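Local coordinates for protein aldose 1-epimerase (PDB 1LUR) that probably interconverts the alpha and beta anomers of aldose sugars such as galactose, as an aldose 1-epimerase (mutarotase), at residues A[234-242]-A[297-308]; A[253-261]-A[268-278]. One frame throughout, in Å; residues are numbered along the deposited sequence.

Contact 1 (A[234-242]-A[297-308]); sequences LLDLDNDLV and NKALAIEPQFHS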
loop_
_atom_site.group_PDB
_atom_site.type_symbol
_atom_site.label_atom_id
_atom_site.label_comp_id
_atom_site.label_asym_id
_atom_site.label_seq_id
_atom_site.Cartn_x
_atom_site.Cartn_y
_atom_site.Cartn_z
ATOM N N LEU A 234 -1.005 16.045 16.265
ATOM C CA LEU A 234 -1.267 15.214 15.095
ATOM C C LEU A 234 -0.401 13.959 15.085
ATOM O O LEU A 234 0.761 13.991 15.489
ATOM C CB LEU A 234 -1.016 16.002 13.805
ATOM C CG LEU A 234 -2.020 17.082 13.401
ATOM C CD1 LEU A 234 -1.612 17.662 12.055
ATOM C CD2 LEU A 234 -3.418 16.488 13.309
ATOM N N LEU A 235 -0.975 12.850 14.629
ATOM C CA LEU A 235 -0.241 11.592 14.571
ATOM C C LEU A 235 0.639 11.641 13.328
ATOM O O LEU A 235 0.134 11.719 12.208
ATOM C CB LEU A 235 -1.212 10.414 14.483
ATOM C CG LEU A 235 -2.138 10.235 15.689
ATOM C CD1 LEU A 235 -3.099 9.080 15.452
ATOM C CD2 LEU A 235 -1.299 9.987 16.930
ATOM N N ASP A 236 1.952 11.609 13.526
ATOM C CA ASP A 236 2.881 11.657 12.404
ATOM C C ASP A 236 3.401 10.285 12.013
ATOM O O ASP A 236 4.549 10.142 11.597
ATOM C CB ASP A 236 4.059 12.586 12.720
ATOM C CG ASP A 236 4.773 12.214 14.003
ATOM O OD1 ASP A 236 5.122 11.026 14.181
ATOM O OD2 ASP A 236 4.996 13.119 14.834
ATOM N N LEU A 237 2.552 9.273 12.152
ATOM C CA LEU A 237 2.944 7.918 11.803
ATOM C C LEU A 237 3.192 7.895 10.299
ATOM O O LEU A 237 2.411 8.455 9.531
ATOM C CB LEU A 237 1.828 6.939 12.165
ATOM C CG LEU A 237 2.108 5.459 11.916
ATOM C CD1 LEU A 237 3.324 5.015 12.714
ATOM C CD2 LEU A 237 0.884 4.651 12.305
ATOM N N ASP A 238 4.280 7.255 9.887
ATOM C CA ASP A 238 4.637 7.161 8.474
ATOM C C ASP A 238 5.975 6.450 8.418
ATOM O O ASP A 238 6.963 6.991 7.916
ATOM C CB ASP A 238 4.739 8.568 7.862
ATOM C CG ASP A 238 5.143 8.547 6.396
ATOM O OD1 ASP A 238 4.890 7.529 5.715
ATOM O OD2 ASP A 238 5.698 9.561 5.918
ATOM N N ASN A 239 5.991 5.229 8.942
ATOM C CA ASN A 239 7.195 4.409 8.981
ATOM C C ASN A 239 6.956 2.963 8.598
ATOM O O ASN A 239 5.816 2.507 8.480
ATOM C CB ASN A 239 7.787 4.404 10.393
ATOM C CG ASN A 239 8.018 5.790 10.937
ATOM O OD1 ASN A 239 9.158 6.193 11.154
ATOM N ND2 ASN A 239 6.935 6.531 11.165
ATOM N N ASP A 240 8.065 2.252 8.444
ATOM C CA ASP A 240 8.092 0.844 8.088
ATOM C C ASP A 240 8.110 0.033 9.385
ATOM O O ASP A 240 8.989 0.233 10.224
ATOM C CB ASP A 240 9.383 0.512 7.339
ATOM C CG ASP A 240 9.349 0.889 5.873
ATOM O OD1 ASP A 240 8.609 1.815 5.478
ATOM O OD2 ASP A 240 10.105 0.248 5.116
ATOM N N LEU A 241 7.151 -0.870 9.556
ATOM C CA LEU A 241 7.108 -1.695 10.759
ATOM C C LEU A 241 7.508 -3.098 10.310
ATOM O O LEU A 241 6.794 -3.739 9.534
ATOM C CB LEU A 241 5.703 -1.684 11.378
ATOM C CG LEU A 241 5.413 -0.568 12.397
ATOM C CD1 LEU A 241 6.169 -0.850 13.681
ATOM C CD2 LEU A 241 5.808 0.794 11.838
ATOM N N VAL A 242 8.664 -3.562 10.781
ATOM C CA VAL A 242 9.163 -4.883 10.419
ATOM C C VAL A 242 8.378 -6.007 11.078
ATOM O O VAL A 242 8.330 -6.116 12.303
ATOM C CB VAL A 242 10.658 -5.034 10.775
ATOM C CG1 VAL A 242 11.191 -6.374 10.256
ATOM C CG2 VAL A 242 11.444 -3.889 10.170
ATOM N N ASN A 297 -4.788 13.058 9.688
ATOM C CA ASN A 297 -5.083 11.798 10.361
ATOM C C ASN A 297 -6.456 11.205 10.037
ATOM O O ASN A 297 -7.028 10.474 10.849
ATOM C CB ASN A 297 -4.938 11.966 11.881
ATOM C CG ASN A 297 -3.545 12.429 12.291
ATOM O OD1 ASN A 297 -2.538 11.876 11.849
ATOM N ND2 ASN A 297 -3.486 13.440 13.148
ATOM N N LYS A 298 -6.979 11.508 8.852
ATOM C CA LYS A 298 -8.280 10.996 8.434
ATOM C C LYS A 298 -8.302 9.471 8.339
ATOM O O LYS A 298 -9.215 8.817 8.847
ATOM C CB LYS A 298 -8.671 11.587 7.077
ATOM C CG LYS A 298 -9.825 10.869 6.379
ATOM C CD LYS A 298 -11.100 10.873 7.216
ATOM C CE LYS A 298 -12.246 10.176 6.487
ATOM N NZ LYS A 298 -13.507 10.177 7.291
ATOM N N ALA A 299 -7.300 8.900 7.679
ATOM C CA ALA A 299 -7.241 7.453 7.538
ATOM C C ALA A 299 -5.867 6.888 7.850
ATOM O O ALA A 299 -4.949 7.606 8.253
ATOM C CB ALA A 299 -7.661 7.048 6.128
ATOM N N LEU A 300 -5.742 5.581 7.672
ATOM C CA LEU A 300 -4.490 4.895 7.924
ATOM C C LEU A 300 -4.071 4.159 6.662
ATOM O O LEU A 300 -4.722 3.195 6.254
ATOM C CB LEU A 300 -4.643 3.890 9.064
ATOM C CG LEU A 300 -3.389 3.070 9.385
ATOM C CD1 LEU A 300 -2.322 3.982 9.967
ATOM C CD2 LEU A 300 -3.725 1.961 10.368
ATOM N N ALA A 301 -3.000 4.632 6.032
ATOM C CA ALA A 301 -2.507 3.995 4.821
ATOM C C ALA A 301 -1.755 2.764 5.293
ATOM O O ALA A 301 -0.878 2.854 6.148
ATOM C CB ALA A 301 -1.575 4.932 4.063
ATOM N N ILE A 302 -2.122 1.609 4.753
ATOM C CA ILE A 302 -1.481 0.357 5.120
ATOM C C ILE A 302 -0.824 -0.146 3.843
ATOM O O ILE A 302 -1.507 -0.522 2.888
ATOM C CB ILE A 302 -2.522 -0.653 5.651
ATOM C CG1 ILE A 302 -3.216 -0.062 6.885
ATOM C CG2 ILE A 302 -1.844 -1.958 6.007
ATOM C CD1 ILE A 302 -4.246 -0.983 7.539
ATOM N N GLU A 303 0.504 -0.143 3.835
ATOM C CA GLU A 303 1.267 -0.577 2.671
ATOM C C GLU A 303 2.259 -1.711 2.891
ATOM O O GLU A 303 3.401 -1.475 3.296
ATOM C CB GLU A 303 2.012 0.637 2.102
ATOM C CG GLU A 303 1.301 1.958 2.378
ATOM C CD GLU A 303 2.114 3.192 2.010
ATOM O OE1 GLU A 303 1.845 4.265 2.586
ATOM O OE2 GLU A 303 3.008 3.104 1.145
ATOM N N PRO A 304 1.829 -2.962 2.646
ATOM C CA PRO A 304 2.709 -4.124 2.809
ATOM C C PRO A 304 3.753 -3.948 1.711
ATOM O O PRO A 304 3.392 -3.752 0.555
ATOM C CB PRO A 304 1.779 -5.298 2.542
ATOM C CG PRO A 304 0.458 -4.793 3.069
ATOM C CD PRO A 304 0.421 -3.382 2.523
ATOM N N GLN A 305 5.031 -4.026 2.052
ATOM C CA GLN A 305 6.075 -3.840 1.036
ATOM C C GLN A 305 7.422 -4.283 1.581
ATOM O O GLN A 305 7.515 -4.777 2.706
ATOM C CB GLN A 305 6.182 -2.339 0.738
ATOM C CG GLN A 305 6.578 -1.564 2.011
ATOM C CD GLN A 305 6.822 -0.074 1.813
ATOM O OE1 GLN A 305 5.918 0.678 1.456
ATOM N NE2 GLN A 305 8.056 0.361 2.069
ATOM N N PHE A 306 8.464 -4.089 0.775
ATOM C CA PHE A 306 9.816 -4.441 1.181
ATOM C C PHE A 306 10.275 -3.156 1.858
ATOM O O PHE A 306 9.685 -2.091 1.634
ATOM C CB PHE A 306 10.733 -4.713 -0.020
ATOM C CG PHE A 306 10.534 -6.053 -0.650
ATOM C CD1 PHE A 306 9.748 -6.195 -1.785
ATOM C CD2 PHE A 306 11.141 -7.184 -0.106
ATOM C CE1 PHE A 306 9.570 -7.449 -2.378
ATOM C CE2 PHE A 306 10.972 -8.437 -0.684
ATOM C CZ PHE A 306 10.188 -8.574 -1.821
ATOM N N HIS A 307 11.322 -3.240 2.671
ATOM C CA HIS A 307 11.828 -2.057 3.360
ATOM C C HIS A 307 11.983 -0.865 2.434
ATOM O O HIS A 307 12.462 -1.000 1.305
ATOM C CB HIS A 307 13.201 -2.331 3.977
ATOM C CG HIS A 307 13.209 -3.449 4.972
ATOM N ND1 HIS A 307 12.824 -4.733 4.653
ATOM C CD2 HIS A 307 13.589 -3.480 6.271
ATOM C CE1 HIS A 307 12.969 -5.509 5.713
ATOM N NE2 HIS A 307 13.432 -4.772 6.709
ATOM N N SER A 308 11.596 0.305 2.925
ATOM C CA SER A 308 11.707 1.522 2.137
ATOM C C SER A 308 13.205 1.807 1.939
ATOM O O SER A 308 14.015 1.530 2.826
ATOM C CB SER A 308 11.042 2.681 2.878
ATOM O OG SER A 308 9.648 2.480 3.016
#

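Contact 2 (A[253-261]-A[268-278]); sequences STYLRFWSE and SITTSYPVIHL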
loop_
_atom_site.group_PDB
_atom_site.type_symbol
_atom_site.label_atom_id
_atom_site.label_comp_id
_atom_site.label_asym_id
_atom_site.label_seq_id
_atom_site.Cartn_x
_atom_site.Cartn_y
_atom_site.Cartn_z
ATOM N N SER A 253 -0.544 -16.735 9.218
ATOM C CA SER A 253 -0.726 -16.059 10.498
ATOM C C SER A 253 -0.974 -14.564 10.309
ATOM O O SER A 253 -0.389 -13.933 9.424
ATOM C CB SER A 253 0.508 -16.265 11.381
ATOM O OG SER A 253 0.348 -15.634 12.642
ATOM N N THR A 254 -1.848 -14.005 11.141
ATOM C CA THR A 254 -2.176 -12.586 11.070
ATOM C C THR A 254 -1.032 -11.765 11.657
ATOM O O THR A 254 -0.522 -12.081 12.732
ATOM C CB THR A 254 -3.460 -12.277 11.859
ATOM O OG1 THR A 254 -4.552 -13.008 11.290
ATOM C CG2 THR A 254 -3.773 -10.785 11.817
ATOM N N TYR A 255 -0.634 -10.710 10.952
ATOM C CA TYR A 255 0.453 -9.854 11.418
ATOM C C TYR A 255 -0.058 -8.492 11.845
ATOM O O TYR A 255 0.612 -7.772 12.586
ATOM C CB TYR A 255 1.492 -9.668 10.319
ATOM C CG TYR A 255 2.119 -10.953 9.863
ATOM C CD1 TYR A 255 2.614 -11.875 10.787
ATOM C CD2 TYR A 255 2.235 -11.251 8.507
ATOM C CE1 TYR A 255 3.208 -13.061 10.373
ATOM C CE2 TYR A 255 2.828 -12.433 8.083
ATOM C CZ TYR A 255 3.312 -13.333 9.022
ATOM O OH TYR A 255 3.896 -14.509 8.602
ATOM N N LEU A 256 -1.248 -8.142 11.372
ATOM C CA LEU A 256 -1.850 -6.863 11.703
ATOM C C LEU A 256 -3.365 -6.955 11.818
ATOM O O LEU A 256 -4.022 -7.615 11.013
ATOM C CB LEU A 256 -1.469 -5.823 10.646
ATOM C CG LEU A 256 -2.145 -4.450 10.696
ATOM C CD1 LEU A 256 -1.294 -3.437 9.945
ATOM C CD2 LEU A 256 -3.536 -4.526 10.084
ATOM N N ARG A 257 -3.903 -6.279 12.828
ATOM C CA ARG A 257 -5.339 -6.246 13.089
ATOM C C ARG A 257 -5.687 -4.777 13.310
ATOM O O ARG A 257 -5.110 -4.119 14.176
ATOM C CB ARG A 257 -5.667 -7.074 14.336
ATOM C CG ARG A 257 -5.075 -8.483 14.296
ATOM C CD ARG A 257 -5.163 -9.180 15.651
ATOM N NE ARG A 257 -4.357 -10.402 15.703
ATOM C CZ ARG A 257 -3.027 -10.431 15.627
ATOM N NH1 ARG A 257 -2.339 -9.303 15.495
ATOM N NH2 ARG A 257 -2.380 -11.590 15.683
ATOM N N PHE A 258 -6.621 -4.270 12.515
ATOM C CA PHE A 258 -7.063 -2.880 12.589
ATOM C C PHE A 258 -8.582 -2.910 12.747
ATOM O O PHE A 258 -9.279 -3.537 11.949
ATOM C CB PHE A 258 -6.658 -2.175 11.287
ATOM C CG PHE A 258 -6.886 -0.688 11.277
ATOM C CD1 PHE A 258 -6.433 0.114 12.322
ATOM C CD2 PHE A 258 -7.498 -0.079 10.186
ATOM C CE1 PHE A 258 -6.586 1.502 12.274
ATOM C CE2 PHE A 258 -7.655 1.305 10.128
ATOM C CZ PHE A 258 -7.196 2.098 11.176
ATOM N N TRP A 259 -9.105 -2.244 13.771
ATOM C CA TRP A 259 -10.550 -2.248 13.968
ATOM C C TRP A 259 -11.108 -1.010 14.653
ATOM O O TRP A 259 -10.368 -0.194 15.208
ATOM C CB TRP A 259 -10.951 -3.501 14.758
ATOM C CG TRP A 259 -10.507 -3.493 16.197
ATOM C CD1 TRP A 259 -11.207 -3.010 17.269
ATOM C CD2 TRP A 259 -9.262 -3.976 16.717
ATOM N NE1 TRP A 259 -10.475 -3.166 18.423
ATOM C CE2 TRP A 259 -9.278 -3.756 18.113
ATOM C CE3 TRP A 259 -8.134 -4.573 16.139
ATOM C CZ2 TRP A 259 -8.207 -4.113 18.941
ATOM C CZ3 TRP A 259 -7.068 -4.929 16.966
ATOM C CH2 TRP A 259 -7.115 -4.697 18.350
ATOM N N SER A 260 -12.431 -0.891 14.604
ATOM C CA SER A 260 -13.153 0.225 15.204
ATOM C C SER A 260 -14.293 -0.295 16.080
ATOM O O SER A 260 -15.222 -0.931 15.578
ATOM C CB SER A 260 -13.730 1.118 14.103
ATOM O OG SER A 260 -14.783 1.925 14.603
ATOM N N GLU A 261 -14.222 -0.032 17.384
ATOM C CA GLU A 261 -15.272 -0.490 18.291
ATOM C C GLU A 261 -16.576 0.178 17.882
ATOM O O GLU A 261 -17.662 -0.359 18.109
ATOM C CB GLU A 261 -14.933 -0.138 19.744
ATOM C CG GLU A 261 -13.701 -0.857 20.278
ATOM C CD GLU A 261 -13.343 -0.445 21.694
ATOM O OE1 GLU A 261 -13.365 0.770 21.986
ATOM O OE2 GLU A 261 -13.018 -1.334 22.512
ATOM N N SER A 268 -7.894 -7.681 9.282
ATOM C CA SER A 268 -6.699 -8.415 9.673
ATOM C C SER A 268 -5.912 -8.633 8.390
ATOM O O SER A 268 -6.494 -8.853 7.326
ATOM C CB SER A 268 -7.058 -9.765 10.302
ATOM O OG SER A 268 -7.530 -10.676 9.328
ATOM N N ILE A 269 -4.592 -8.575 8.490
ATOM C CA ILE A 269 -3.743 -8.760 7.321
ATOM C C ILE A 269 -2.608 -9.758 7.496
ATOM O O ILE A 269 -2.028 -9.892 8.571
ATOM C CB ILE A 269 -3.104 -7.408 6.896
ATOM C CG1 ILE A 269 -4.190 -6.443 6.429
ATOM C CG2 ILE A 269 -2.056 -7.633 5.808
ATOM C CD1 ILE A 269 -3.666 -5.046 6.117
ATOM N N THR A 270 -2.310 -10.466 6.417
ATOM C CA THR A 270 -1.241 -11.445 6.395
ATOM C C THR A 270 -0.611 -11.152 5.036
ATOM O O THR A 270 -1.316 -10.920 4.052
ATOM C CB THR A 270 -1.752 -12.899 6.467
ATOM O OG1 THR A 270 -0.632 -13.775 6.637
ATOM C CG2 THR A 270 -2.497 -13.291 5.207
ATOM N N THR A 271 0.709 -11.118 4.981
ATOM C CA THR A 271 1.380 -10.833 3.722
ATOM C C THR A 271 2.724 -11.514 3.621
ATOM O O THR A 271 3.325 -11.888 4.628
ATOM C CB THR A 271 1.582 -9.307 3.547
ATOM O OG1 THR A 271 2.351 -9.054 2.363
ATOM C CG2 THR A 271 2.317 -8.721 4.752
ATOM N N SER A 272 3.185 -11.678 2.389
ATOM C CA SER A 272 4.464 -12.311 2.124
ATOM C C SER A 272 5.552 -11.262 2.298
ATOM O O SER A 272 6.722 -11.599 2.500
ATOM C CB SER A 272 4.489 -12.861 0.700
ATOM O OG SER A 272 4.152 -11.846 -0.239
ATOM N N TYR A 273 5.163 -9.991 2.211
ATOM C CA TYR A 273 6.116 -8.896 2.363
ATOM C C TYR A 273 6.678 -8.898 3.785
ATOM O O TYR A 273 5.995 -9.296 4.732
ATOM C CB TYR A 273 5.458 -7.539 2.066
ATOM C CG TYR A 273 5.221 -7.260 0.586
ATOM C CD1 TYR A 273 3.946 -7.358 0.032
ATOM C CD2 TYR A 273 6.277 -6.913 -0.257
ATOM C CE1 TYR A 273 3.723 -7.123 -1.329
ATOM C CE2 TYR A 273 6.067 -6.671 -1.624
ATOM C CZ TYR A 273 4.787 -6.782 -2.149
ATOM O OH TYR A 273 4.568 -6.563 -3.488
ATOM N N PRO A 274 7.932 -8.442 3.950
ATOM C CA PRO A 274 8.603 -8.393 5.248
ATOM C C PRO A 274 8.219 -7.215 6.136
ATOM O O PRO A 274 8.441 -7.254 7.346
ATOM C CB PRO A 274 10.074 -8.376 4.859
ATOM C CG PRO A 274 10.053 -7.492 3.648
ATOM C CD PRO A 274 8.850 -8.018 2.875
ATOM N N VAL A 275 7.664 -6.158 5.550
ATOM C CA VAL A 275 7.276 -5.009 6.355
ATOM C C VAL A 275 5.942 -4.434 5.917
ATOM O O VAL A 275 5.408 -4.777 4.861
ATOM C CB VAL A 275 8.332 -3.863 6.289
ATOM C CG1 VAL A 275 9.732 -4.428 6.423
ATOM C CG2 VAL A 275 8.187 -3.072 5.002
ATOM N N ILE A 276 5.395 -3.568 6.756
ATOM C CA ILE A 276 4.133 -2.924 6.468
ATOM C C ILE A 276 4.324 -1.461 6.811
ATOM O O ILE A 276 4.549 -1.111 7.973
ATOM C CB ILE A 276 2.970 -3.480 7.307
ATOM C CG1 ILE A 276 2.703 -4.941 6.936
ATOM C CG2 ILE A 276 1.741 -2.621 7.093
ATOM C CD1 ILE A 276 1.513 -5.560 7.661
ATOM N N HIS A 277 4.258 -0.608 5.799
ATOM C CA HIS A 277 4.424 0.819 6.019
ATOM C C HIS A 277 3.098 1.421 6.449
ATOM O O HIS A 277 2.094 1.302 5.742
ATOM C CB HIS A 277 4.899 1.518 4.747
ATOM C CG HIS A 277 5.203 2.968 4.944
ATOM N ND1 HIS A 277 6.373 3.409 5.524
ATOM C CD2 HIS A 277 4.473 4.077 4.678
ATOM C CE1 HIS A 277 6.352 4.727 5.606
ATOM N NE2 HIS A 277 5.209 5.158 5.101
ATOM N N LEU A 278 3.101 2.068 7.610
ATOM C CA LEU A 278 1.911 2.696 8.152
ATOM C C LEU A 278 2.037 4.210 8.056
ATOM O O LEU A 278 3.008 4.787 8.540
ATOM C CB LEU A 278 1.729 2.303 9.622
ATOM C CG LEU A 278 1.734 0.806 9.949
ATOM C CD1 LEU A 278 1.724 0.600 11.457
ATOM C CD2 LEU A 278 0.525 0.145 9.299
HETATM O O HOH W 1 -5.238 -12.170 9.047
#

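Contact 1 (A[234-242]-A[297-308])
Asp240 grips Ser308 with both carboxylate oxygens. The hydroxyl OG of Ser308 donates to OD1 of Asp240 over 2.8 Å, while the backbone N of Ser308 reaches OD2 of Asp240 at 2.7 Å with an N-H...O angle of 159°. Both donors come in on the syn side and only 16° out of the carboxylate plane, so the pair fixes the rotation of the group. The first torsion of Asp240 (-80°) sets the carboxylate beside its own backbone N and directs it across to the turn after strand 300-305. Gln305 braces that turn from within its own segment: NE2 of Gln305 donates to O of Phe306 at 3.0 Å and, weakly, to OG of Ser308 at 2.8 Å. The amide of Gln305 thus probably helps, as a second shell, to place the turn that presents Ser308 to Asp240. Beyond the carboxylate, CG2 of Val242 lies 4.1 Å from NE2 of His307, approaching the ring at a slant. At the other end of the segments, the Asn297 side chain crosses that of Leu235 at about a right angle and lies against the Leu235 backbone and the Leu234 side chain. Between the two ends, CD2 of Leu237 meets CD1 of Leu300 at 4.0 Å, a buried apolar contact that Phe216 extends. Strands 238-243 and 300-305 are not paired directly: both are antiparallel to strand 275-279, which separates them, and 238-243 carries a classic beta bulge where Asp238 and Asn239 face Leu278. Acidic and histidine side chains gathered on such a sheet, here Asp238, Glu303, His172 and His277, are consistent with the sugar-binding cleft of the galactose mutarotase beta-sandwich.

Contact 2 (A[253-261]-A[268-278])
Leu256 and Ile269 lie side by side and point the same way, CD2 of Leu256 resting 4.0 Å from CD1 of Ile269. With its CG anti to the backbone N (chi1 172°), Leu256 sends its other branch past Leu278, the two side chains running in opposite directions with CD1 of Leu256 at 4.1 Å from CD2 of Leu278, and obliquely across Ile276. The strands of Leu256 and Ile269 run antiparallel (155° between their directions): N of Ile269 donates to O of Leu256 at 2.8 Å, and Leu256-Ile269 is a hydrogen-bonded pair followed by the non-hydrogen-bonded pair Arg257-Ser268. Strands 256-259 and 265-271 therefore form a beta hairpin, with a classic bulge at the start of the first, where Tyr255 and Leu256 both face Ile269; N of Tyr255 bonds O of Ile269 at 2.9 Å (172° at the hydrogen), N of Leu256 only weakly. Through Leu256, Ile276 and Leu278 the hairpin packs onto strand 275-279 of the other large sheet. On the hairpin's other face, a water joins OG1 of Thr254 to OG of Ser268, and Thr254 CG2 covers one face of the Arg257 guanidinium, whose NH1 pairs with Glu191. Tyr255 turns its ring edge to O of Thr271, 3.5 Å from CE2 of Tyr255, while O of Ser253 sits over one face of that ring and accepts from OG1 of Thr270 at 2.8 Å.

Overall arrangement
The two contacts, with centres about 11 Å apart, meet at strand 275-279, which belongs to contact 2 and separates the two strands of contact 1. His277 joins them: its NE2 lies 2.5 Å from OD1 of Asp238, and its ND1 lies 2.7 Å from OD1 of Asp240, both probable hydrogen bonds, which tie its ring to two acids of segment 234-242. Tyr273 CD2 also packs 3.3 Å from CA of Gln305. Asp240 and Gln305 of contact 1 lie toward the face that bears Glu303, consistent with the sugar site of the family, while its Leu237-Leu300 pair is apolar. The leucine and isoleucine side chains of contact 2 pack between the two large sheets of the sandwich.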